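Side-chain contacts in GRAS family transcription factor containing protein, expressed (Oryza sativa Japonica Group, PDB 5HYZ), which binds DNA through its GRAS domain as a homodimeric, probable plant transcription factor involved in development and resistance to abiotic stress: residues 87-92 with 263-268; 338-343 with 349-354. All blocks are in the same frame, centred on the assembly; numbering follows the deposited sequence.

Contact 1 (87-92 with 263-268); sequences CPYSKF and RSLFES
Two first torsions bring the hydroxyls of Tyr89 and Ser268 together. At Tyr89, chi1 of -57° sets CG opposite the carbonyl carbon and sends the phenol out from the first turn of helix 89-104 toward helix 251-272. At Ser268, chi1 of 75° puts OG between the backbone N and the carbonyl carbon, turned back to its own helix. Tyr89 OH donates to Ser268 OG at 2.7 Å, and the serine oxygen lies at the edge of the phenol, in the ring plane, so the bond continues the flat ring instead of rising from a face. The direction is fixed by the next link: Ser268 OG gives its own hydrogen to the backbone O of Leu265, 2.8 Å away, with a C=O...donor angle of 119° and the donor tilted out of the carbonyl plane. One hydroxyl thus accepts and donates, and a buried relay runs from tyrosine through serine to a helix carbonyl three residues earlier. These bonds join the start of a helix in the predicted VHIID region, where Pro88 occupies the N-cap position, to the long helix 251-272 in the predicted PFYRE region of the GRAS domain. An apolar contact lies beside the polar link. Leu265 CD2 approaches the phenol end of Tyr89 at an oblique angle and lies 3.8 Å from Tyr89 CZ; the CB of Leu265 does not face the other helix, and it is this terminal methyl that closes the distance. Cys87, in the short link ahead of the N-cap Pro88, makes a looser approach, its SG standing 4.1 Å from Ser268 OG. Beyond the two helices, Leu361, Leu368 and Leu369 of neighbouring strands pack on Tyr89.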
ATOM      1  N   CYS A  87       4.711  -4.442   6.976  1.00 23.42           N
ATOM      2  CA  CYS A  87       5.450  -5.373   6.140  1.00 18.60           C
ATOM      3  C   CYS A  87       4.594  -5.771   4.936  1.00 18.59           C
ATOM      4  O   CYS A  87       3.368  -5.694   5.003  1.00 20.26           O
ATOM      5  CB  CYS A  87       5.797  -6.627   6.930  1.00 24.90           C
ATOM      6  SG  CYS A  87       6.829  -6.286   8.420  1.00 27.03           S
ATOM      7  N   PRO A  88       5.226  -6.215   3.863  1.00 15.20           N
ATOM      8  CA  PRO A  88       4.498  -6.552   2.630  1.00 17.62           C
ATOM      9  C   PRO A  88       4.069  -8.018   2.521  1.00 15.47           C
ATOM     10  O   PRO A  88       3.558  -8.418   1.442  1.00 15.02           O
ATOM     11  CB  PRO A  88       5.517  -6.238   1.541  1.00 17.95           C
ATOM     12  CG  PRO A  88       6.837  -6.556   2.183  1.00 20.57           C
ATOM     13  CD  PRO A  88       6.686  -6.126   3.631  1.00 18.56           C
ATOM     14  N   TYR A  89       4.251  -8.799   3.592  1.00 18.11           N
ATOM     15  CA  TYR A  89       3.962 -10.239   3.562  1.00 19.16           C
ATOM     16  C   TYR A  89       2.567 -10.599   3.059  1.00 13.39           C
ATOM     17  O   TYR A  89       2.448 -11.366   2.078  1.00 14.05           O
ATOM     18  CB  TYR A  89       4.189 -10.862   4.967  1.00 19.58           C
ATOM     19  CG  TYR A  89       5.619 -10.630   5.485  1.00 20.86           C
ATOM     20  CD1 TYR A  89       6.710 -11.100   4.784  1.00 27.20           C
ATOM     21  CD2 TYR A  89       5.850  -9.936   6.670  1.00 23.97           C
ATOM     22  CE1 TYR A  89       8.027 -10.861   5.226  1.00 25.15           C
ATOM     23  CE2 TYR A  89       7.165  -9.705   7.136  1.00 22.25           C
ATOM     24  CZ  TYR A  89       8.229 -10.164   6.417  1.00 19.19           C
ATOM     25  OH  TYR A  89       9.535  -9.964   6.854  1.00 24.66           O
ATOM     26  N   SER A  90       1.511 -10.066   3.676  1.00 19.23           N
ATOM     27  CA  SER A  90       0.185 -10.493   3.269  1.00 21.42           C
ATOM     28  C   SER A  90      -0.166  -9.960   1.881  1.00 17.90           C
ATOM     29  O   SER A  90      -0.811 -10.650   1.095  1.00 15.70           O
ATOM     30  CB  SER A  90      -0.904 -10.087   4.311  1.00 24.65           C
ATOM     31  OG  SER A  90      -1.029  -8.662   4.363  1.00 36.90           O
ATOM     32  N   LYS A  91       0.279  -8.760   1.533  1.00 13.73           N
ATOM     33  CA  LYS A  91      -0.055  -8.241   0.245  1.00 14.53           C
ATOM     34  C   LYS A  91       0.638  -9.069  -0.840  1.00 13.73           C
ATOM     35  O   LYS A  91       0.051  -9.364  -1.888  1.00 12.60           O
ATOM     36  CB  LYS A  91       0.331  -6.732   0.140  1.00 19.29           C
ATOM     37  CG  LYS A  91      -0.252  -6.075  -1.121  1.00 30.34           C
ATOM     38  CD  LYS A  91      -0.466  -4.556  -0.990  1.00 42.02           C
ATOM     39  CE  LYS A  91      -1.240  -3.970  -2.198  1.00 46.64           C
ATOM     40  NZ  LYS A  91      -0.649  -2.678  -2.749  1.00 47.02           N
ATOM     41  N   PHE A  92       1.911  -9.400  -0.598  1.00 12.57           N
ATOM     42  CA  PHE A  92       2.646 -10.256  -1.535  1.00 12.80           C
ATOM     43  C   PHE A  92       1.894 -11.550  -1.799  1.00 12.49           C
ATOM     44  O   PHE A  92       1.665 -12.016  -2.912  1.00 11.97           O
ATOM     45  CB  PHE A  92       3.996 -10.608  -0.949  1.00 10.59           C
ATOM     46  CG  PHE A  92       4.673 -11.747  -1.685  1.00 14.36           C
ATOM     47  CD1 PHE A  92       5.216 -11.552  -2.956  1.00 16.42           C
ATOM     48  CD2 PHE A  92       4.759 -12.989  -1.094  1.00 12.58           C
ATOM     49  CE1 PHE A  92       5.812 -12.616  -3.631  1.00 19.36           C
ATOM     50  CE2 PHE A  92       5.355 -14.077  -1.795  1.00 12.23           C
ATOM     51  CZ  PHE A  92       5.866 -13.876  -3.037  1.00 16.66           C
ATOM     52  N   ARG A 263      14.775 -14.630  13.142  1.00 18.84           N
ATOM     53  CA  ARG A 263      15.747 -13.526  13.068  1.00 22.03           C
ATOM     54  C   ARG A 263      15.413 -12.606  11.893  1.00 21.45           C
ATOM     55  O   ARG A 263      15.339 -11.383  12.046  1.00 22.07           O
ATOM     56  CB  ARG A 263      17.184 -14.048  12.912  1.00 25.12           C
ATOM     57  CG  ARG A 263      18.218 -12.917  13.046  1.00 27.65           C
ATOM     58  CD  ARG A 263      19.617 -13.282  12.577  1.00 35.31           C
ATOM     59  NE  ARG A 263      19.682 -13.466  11.129  1.00 51.43           N
ATOM     60  CZ  ARG A 263      20.788 -13.797  10.456  1.00 59.47           C
ATOM     61  NH1 ARG A 263      21.955 -13.976  11.090  1.00 56.53           N
ATOM     62  NH2 ARG A 263      20.724 -13.948   9.135  1.00 62.96           N
ATOM     63  N   SER A 264      15.143 -13.205  10.731  1.00 21.50           N
ATOM     64  CA  SER A 264      14.727 -12.370   9.579  1.00 23.84           C
ATOM     65  C   SER A 264      13.437 -11.593   9.851  1.00 21.88           C
ATOM     66  O   SER A 264      13.387 -10.371   9.575  1.00 22.31           O
ATOM     67  CB  SER A 264      14.565 -13.234   8.308  1.00 23.86           C
ATOM     68  OG  SER A 264      15.740 -13.979   8.108  1.00 29.15           O
ATOM     69  N   LEU A 265      12.394 -12.257  10.385  1.00 21.99           N
ATOM     70  CA  LEU A 265      11.156 -11.535  10.720  1.00 20.93           C
ATOM     71  C   LEU A 265      11.377 -10.353  11.696  1.00 24.40           C
ATOM     72  O   LEU A 265      10.838  -9.226  11.517  1.00 23.78           O
ATOM     73  CB  LEU A 265      10.099 -12.450  11.353  1.00 20.92           C
ATOM     74  CG  LEU A 265       9.415 -13.412  10.377  1.00 27.25           C
ATOM     75  CD1 LEU A 265       8.549 -14.381  11.147  1.00 23.72           C
ATOM     76  CD2 LEU A 265       8.588 -12.585   9.371  1.00 23.74           C
ATOM     77  N   PHE A 266      12.137 -10.625  12.763  1.00 25.02           N
ATOM     78  CA  PHE A 266      12.408  -9.581  13.775  1.00 22.78           C
ATOM     79  C   PHE A 266      13.152  -8.410  13.161  1.00 22.96           C
ATOM     80  O   PHE A 266      12.835  -7.253  13.481  1.00 25.43           O
ATOM     81  CB  PHE A 266      13.206 -10.158  14.975  1.00 22.78           C
ATOM     82  CG  PHE A 266      12.316 -10.795  16.028  1.00 23.44           C
ATOM     83  CD1 PHE A 266      11.523 -11.898  15.719  1.00 20.63           C
ATOM     84  CD2 PHE A 266      12.278 -10.295  17.327  1.00 24.10           C
ATOM     85  CE1 PHE A 266      10.696 -12.477  16.673  1.00 22.71           C
ATOM     86  CE2 PHE A 266      11.466 -10.865  18.292  1.00 24.80           C
ATOM     87  CZ  PHE A 266      10.682 -11.955  17.982  1.00 27.37           C
ATOM     88  N   GLU A 267      14.139  -8.698  12.309  1.00 20.44           N
ATOM     89  CA  GLU A 267      14.872  -7.634  11.624  1.00 24.84           C
ATOM     90  C   GLU A 267      13.961  -6.786  10.706  1.00 26.33           C
ATOM     91  O   GLU A 267      14.060  -5.540  10.675  1.00 24.23           O
ATOM     92  CB  GLU A 267      16.017  -8.195  10.822  1.00 23.32           C
ATOM     93  CG  GLU A 267      17.196  -8.649  11.651  1.00 33.34           C
ATOM     94  CD  GLU A 267      18.281  -9.322  10.818  1.00 47.18           C
ATOM     95  OE1 GLU A 267      18.275  -9.098   9.573  1.00 48.61           O
ATOM     96  OE2 GLU A 267      19.136 -10.077  11.390  1.00 42.30           O
ATOM     97  N   SER A 268      13.058  -7.446   9.981  1.00 24.28           N
ATOM     98  CA  SER A 268      12.128  -6.668   9.125  1.00 23.40           C
ATOM     99  C   SER A 268      11.170  -5.793   9.959  1.00 27.64           C
ATOM    100  O   SER A 268      10.753  -4.722   9.526  1.00 25.96           O
ATOM    101  CB  SER A 268      11.365  -7.616   8.201  1.00 24.42           C
ATOM    102  OG  SER A 268      10.368  -8.319   8.888  1.00 25.10           O
TER

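Contact 2 (338-343 with 349-354); sequences LLLWNY and YSLVEL
In the predicted SAW region of the GRAS domain, a type I beta turn from Leu340 to Tyr343 follows helix 332-339 and packs against the start of strand 349-354, which pairs antiparallel with strand 358-363. The turn is closed by the backbone bond from Tyr343 N to Leu340 O, 3.0 Å long, and its first and last residues supply the side chains that meet the strand. With CG anti to the carbonyl carbon (chi1 -67°), Leu340 directs its methyl-bearing end to the strand. Both methyls lie near Tyr349 CB, Leu340 CD2 at 3.9 Å, the two side chains crossing at about a right angle; Leu340 CD1 also meets Leu351 CD2 tip to tip at 3.8 Å. Leu340 therefore bridges strand residues two positions apart, and no hydrogen bond joins the two segments. Leu351 is also packed against Arg333, Ala336 and Asp337 of the preceding helix. The backbone carbonyl oxygens of Trp341 and Asn342 bond to Arg166 and Lys81 of the second subunit, placing this element at the dimer interface. The aromatic pair is T-shaped, with Tyr349 presenting its edge to a face of Tyr343; the centroids are 5.4 Å apart and the planes meet at 74°. The closest approach in that pair is Tyr349 CE2 to Tyr343 CD1, 4.1 Å, with CE2 above the Tyr343 ring but offset toward its rim.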
ATOM      1  N   LEU A 338       6.550  -4.462  -8.118  1.00 16.89           N
ATOM      2  CA  LEU A 338       5.765  -3.261  -8.021  1.00 15.14           C
ATOM      3  C   LEU A 338       5.350  -3.050  -6.577  1.00 19.79           C
ATOM      4  O   LEU A 338       5.386  -1.943  -6.035  1.00 18.05           O
ATOM      5  CB  LEU A 338       4.538  -3.360  -8.937  1.00 16.23           C
ATOM      6  CG  LEU A 338       3.537  -2.226  -8.836  1.00 17.27           C
ATOM      7  CD1 LEU A 338       4.202  -0.846  -9.031  1.00 21.32           C
ATOM      8  CD2 LEU A 338       2.337  -2.380  -9.794  1.00 18.80           C
ATOM      9  N   LEU A 339       4.947  -4.134  -5.910  1.00 16.15           N
ATOM     10  CA  LEU A 339       4.485  -3.989  -4.547  1.00 15.62           C
ATOM     11  C   LEU A 339       5.629  -3.468  -3.672  1.00 22.61           C
ATOM     12  O   LEU A 339       5.420  -2.691  -2.748  1.00 20.89           O
ATOM     13  CB  LEU A 339       3.965  -5.383  -4.070  1.00 22.46           C
ATOM     14  CG  LEU A 339       4.096  -5.485  -2.568  1.00 27.65           C
ATOM     15  CD1 LEU A 339       2.957  -4.654  -1.984  1.00 30.52           C
ATOM     16  CD2 LEU A 339       4.069  -6.939  -2.141  1.00 20.90           C
ATOM     17  N   LEU A 340       6.860  -3.832  -4.011  1.00 18.19           N
ATOM     18  CA  LEU A 340       7.993  -3.496  -3.162  1.00 22.26           C
ATOM     19  C   LEU A 340       8.600  -2.128  -3.517  1.00 25.75           C
ATOM     20  O   LEU A 340       9.583  -1.692  -2.901  1.00 23.74           O
ATOM     21  CB  LEU A 340       9.081  -4.587  -3.283  1.00 23.08           C
ATOM     22  CG  LEU A 340       8.724  -5.985  -2.721  1.00 23.00           C
ATOM     23  CD1 LEU A 340       9.841  -6.988  -3.003  1.00 21.65           C
ATOM     24  CD2 LEU A 340       8.416  -5.892  -1.207  1.00 22.21           C
ATOM     25  N   TRP A 341       8.031  -1.471  -4.524  1.00 19.56           N
ATOM     26  CA  TRP A 341       8.681  -0.291  -5.111  1.00 19.68           C
ATOM     27  C   TRP A 341       9.028   0.770  -4.093  1.00 28.80           C
ATOM     28  O   TRP A 341      10.119   1.349  -4.150  1.00 30.64           O
ATOM     29  CB  TRP A 341       7.785   0.332  -6.185  1.00 20.10           C
ATOM     30  CG  TRP A 341       8.462   1.315  -7.100  1.00 23.25           C
ATOM     31  CD1 TRP A 341       8.599   2.653  -6.899  1.00 21.16           C
ATOM     32  CD2 TRP A 341       9.024   1.039  -8.413  1.00 18.39           C
ATOM     33  NE1 TRP A 341       9.238   3.226  -7.990  1.00 22.04           N
ATOM     34  CE2 TRP A 341       9.476   2.268  -8.939  1.00 20.63           C
ATOM     35  CE3 TRP A 341       9.177  -0.116  -9.171  1.00 17.52           C
ATOM     36  CZ2 TRP A 341      10.083   2.374 -10.193  1.00 18.90           C
ATOM     37  CZ3 TRP A 341       9.781  -0.006 -10.425  1.00 21.59           C
ATOM     38  CH2 TRP A 341      10.232   1.207 -10.907  1.00 18.10           C
ATOM     39  N   ASN A 342       8.124   1.047  -3.164  1.00 27.37           N
ATOM     40  CA  ASN A 342       8.409   2.121  -2.200  1.00 34.60           C
ATOM     41  C   ASN A 342       9.227   1.762  -0.948  1.00 36.78           C
ATOM     42  O   ASN A 342       9.537   2.643  -0.126  1.00 40.75           O
ATOM     43  CB  ASN A 342       7.093   2.758  -1.739  1.00 37.69           C
ATOM     44  CG  ASN A 342       6.621   3.829  -2.693  1.00 45.17           C
ATOM     45  OD1 ASN A 342       7.425   4.390  -3.464  1.00 39.03           O
ATOM     46  ND2 ASN A 342       5.312   4.115  -2.669  1.00 40.95           N
ATOM     47  N   TYR A 343       9.544   0.487  -0.772  1.00 32.60           N
ATOM     48  CA  TYR A 343      10.489   0.110   0.274  1.00 37.76           C
ATOM     49  C   TYR A 343      11.904   0.585  -0.093  1.00 49.12           C
ATOM     50  O   TYR A 343      12.568  -0.025  -0.944  1.00 50.34           O
ATOM     51  CB  TYR A 343      10.444  -1.403   0.514  1.00 31.55           C
ATOM     52  CG  TYR A 343       9.132  -1.820   1.166  1.00 29.53           C
ATOM     53  CD1 TYR A 343       8.961  -1.695   2.548  1.00 32.60           C
ATOM     54  CD2 TYR A 343       8.058  -2.277   0.403  1.00 28.34           C
ATOM     55  CE1 TYR A 343       7.766  -2.065   3.155  1.00 29.51           C
ATOM     56  CE2 TYR A 343       6.861  -2.597   0.984  1.00 27.47           C
ATOM     57  CZ  TYR A 343       6.730  -2.498   2.363  1.00 29.75           C
ATOM     58  OH  TYR A 343       5.565  -2.838   2.951  1.00 30.53           O
ATOM     59  N   TYR A 349      14.015  -6.536   1.299  1.00 19.17           N
ATOM     60  CA  TYR A 349      13.142  -7.496   0.610  1.00 16.05           C
ATOM     61  C   TYR A 349      13.587  -7.813  -0.781  1.00 20.16           C
ATOM     62  O   TYR A 349      14.078  -6.931  -1.513  1.00 18.83           O
ATOM     63  CB  TYR A 349      11.709  -6.954   0.560  1.00 14.63           C
ATOM     64  CG  TYR A 349      11.079  -6.843   1.919  1.00 13.74           C
ATOM     65  CD1 TYR A 349      10.788  -7.994   2.704  1.00 18.15           C
ATOM     66  CD2 TYR A 349      10.747  -5.601   2.428  1.00 17.61           C
ATOM     67  CE1 TYR A 349      10.175  -7.874   3.941  1.00 18.40           C
ATOM     68  CE2 TYR A 349      10.144  -5.486   3.664  1.00 21.13           C
ATOM     69  CZ  TYR A 349       9.890  -6.639   4.432  1.00 20.67           C
ATOM     70  OH  TYR A 349       9.286  -6.482   5.666  1.00 22.17           O
ATOM     71  N   SER A 350      13.441  -9.066  -1.175  1.00 14.28           N
ATOM     72  CA  SER A 350      13.653  -9.451  -2.578  1.00 17.89           C
ATOM     73  C   SER A 350      12.824 -10.656  -2.883  1.00 17.55           C
ATOM     74  O   SER A 350      12.231 -11.220  -1.971  1.00 16.95           O
ATOM     75  CB  SER A 350      15.146  -9.788  -2.880  1.00 17.26           C
ATOM     76  OG  SER A 350      15.528 -11.003  -2.268  1.00 20.83           O
ATOM     77  N   LEU A 351      12.780 -11.048  -4.145  1.00 15.64           N
ATOM     78  CA  LEU A 351      12.041 -12.262  -4.534  1.00 16.38           C
ATOM     79  C   LEU A 351      12.993 -13.360  -4.861  1.00 22.17           C
ATOM     80  O   LEU A 351      13.999 -13.141  -5.533  1.00 19.80           O
ATOM     81  CB  LEU A 351      11.137 -11.989  -5.753  1.00 17.29           C
ATOM     82  CG  LEU A 351       9.899 -11.109  -5.665  1.00 29.32           C
ATOM     83  CD1 LEU A 351       9.034 -11.447  -4.432  1.00 25.77           C
ATOM     84  CD2 LEU A 351      10.176  -9.636  -5.688  1.00 30.81           C
ATOM     85  N   VAL A 352      12.691 -14.557  -4.404  1.00 15.90           N
ATOM     86  CA  VAL A 352      13.522 -15.755  -4.653  1.00 18.94           C
ATOM     87  C   VAL A 352      12.697 -16.879  -5.227  1.00 23.56           C
ATOM     88  O   VAL A 352      11.616 -17.189  -4.695  1.00 21.02           O
ATOM     89  CB  VAL A 352      14.175 -16.220  -3.335  1.00 26.62           C
ATOM     90  CG1 VAL A 352      14.767 -17.614  -3.472  1.00 30.17           C
ATOM     91  CG2 VAL A 352      15.245 -15.190  -2.917  1.00 21.04           C
ATOM     92  N   GLU A 353      13.162 -17.491  -6.310  1.00 19.90           N
ATOM     93  CA  GLU A 353      12.428 -18.632  -6.863  1.00 24.46           C
ATOM     94  C   GLU A 353      12.861 -19.898  -6.150  1.00 26.64           C
ATOM     95  O   GLU A 353      14.053 -20.106  -5.913  1.00 23.24           O
ATOM     96  CB  GLU A 353      12.695 -18.738  -8.369  1.00 26.47           C
ATOM     97  CG  GLU A 353      12.712 -17.403  -9.080  1.00 35.91           C
ATOM     98  CD  GLU A 353      11.396 -17.087  -9.699  1.00 42.98           C
ATOM     99  OE1 GLU A 353      10.550 -18.012  -9.723  1.00 45.69           O
ATOM    100  OE2 GLU A 353      11.189 -15.925 -10.142  1.00 48.49           O
ATOM    101  N   LEU A 354      11.931 -20.759  -5.772  1.00 19.28           N
ATOM    102  CA  LEU A 354      12.301 -22.064  -5.214  1.00 16.37           C
ATOM    103  C   LEU A 354      11.673 -23.119  -6.104  1.00 21.50           C
ATOM    104  O   LEU A 354      10.557 -22.943  -6.608  1.00 19.19           O
ATOM    105  CB  LEU A 354      11.837 -22.236  -3.751  1.00 18.73           C
ATOM    106  CG  LEU A 354      12.277 -21.151  -2.789  1.00 22.01           C
ATOM    107  CD1 LEU A 354      11.541 -21.267  -1.471  1.00 22.73           C
ATOM    108  CD2 LEU A 354      13.770 -21.252  -2.552  1.00 30.19           C
TER

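In the fold
The centres of contacts 1 and 2 lie about 11 Å apart, on the same side of the chain's centre, and the two touch directly. Along the chain they come in series: residues 87-92 and 263-268 are both passed before 338-343 and 349-354. Tyr349 OH marks the junction, 3.3 Å from Pro88 CD and 3.5 Å from Ser268 CB, so this tyrosine of the predicted SAW region reaches both segments of contact 1. A second junction joins Phe92 CE1 to Leu351 CD1 at 3.5 Å. Helices 89-104 and 251-272 and strand 349-354 thus share one packing region, bringing the predicted VHIID, PFYRE and SAW regions of the GRAS domain together beside a surface used in dimerisation.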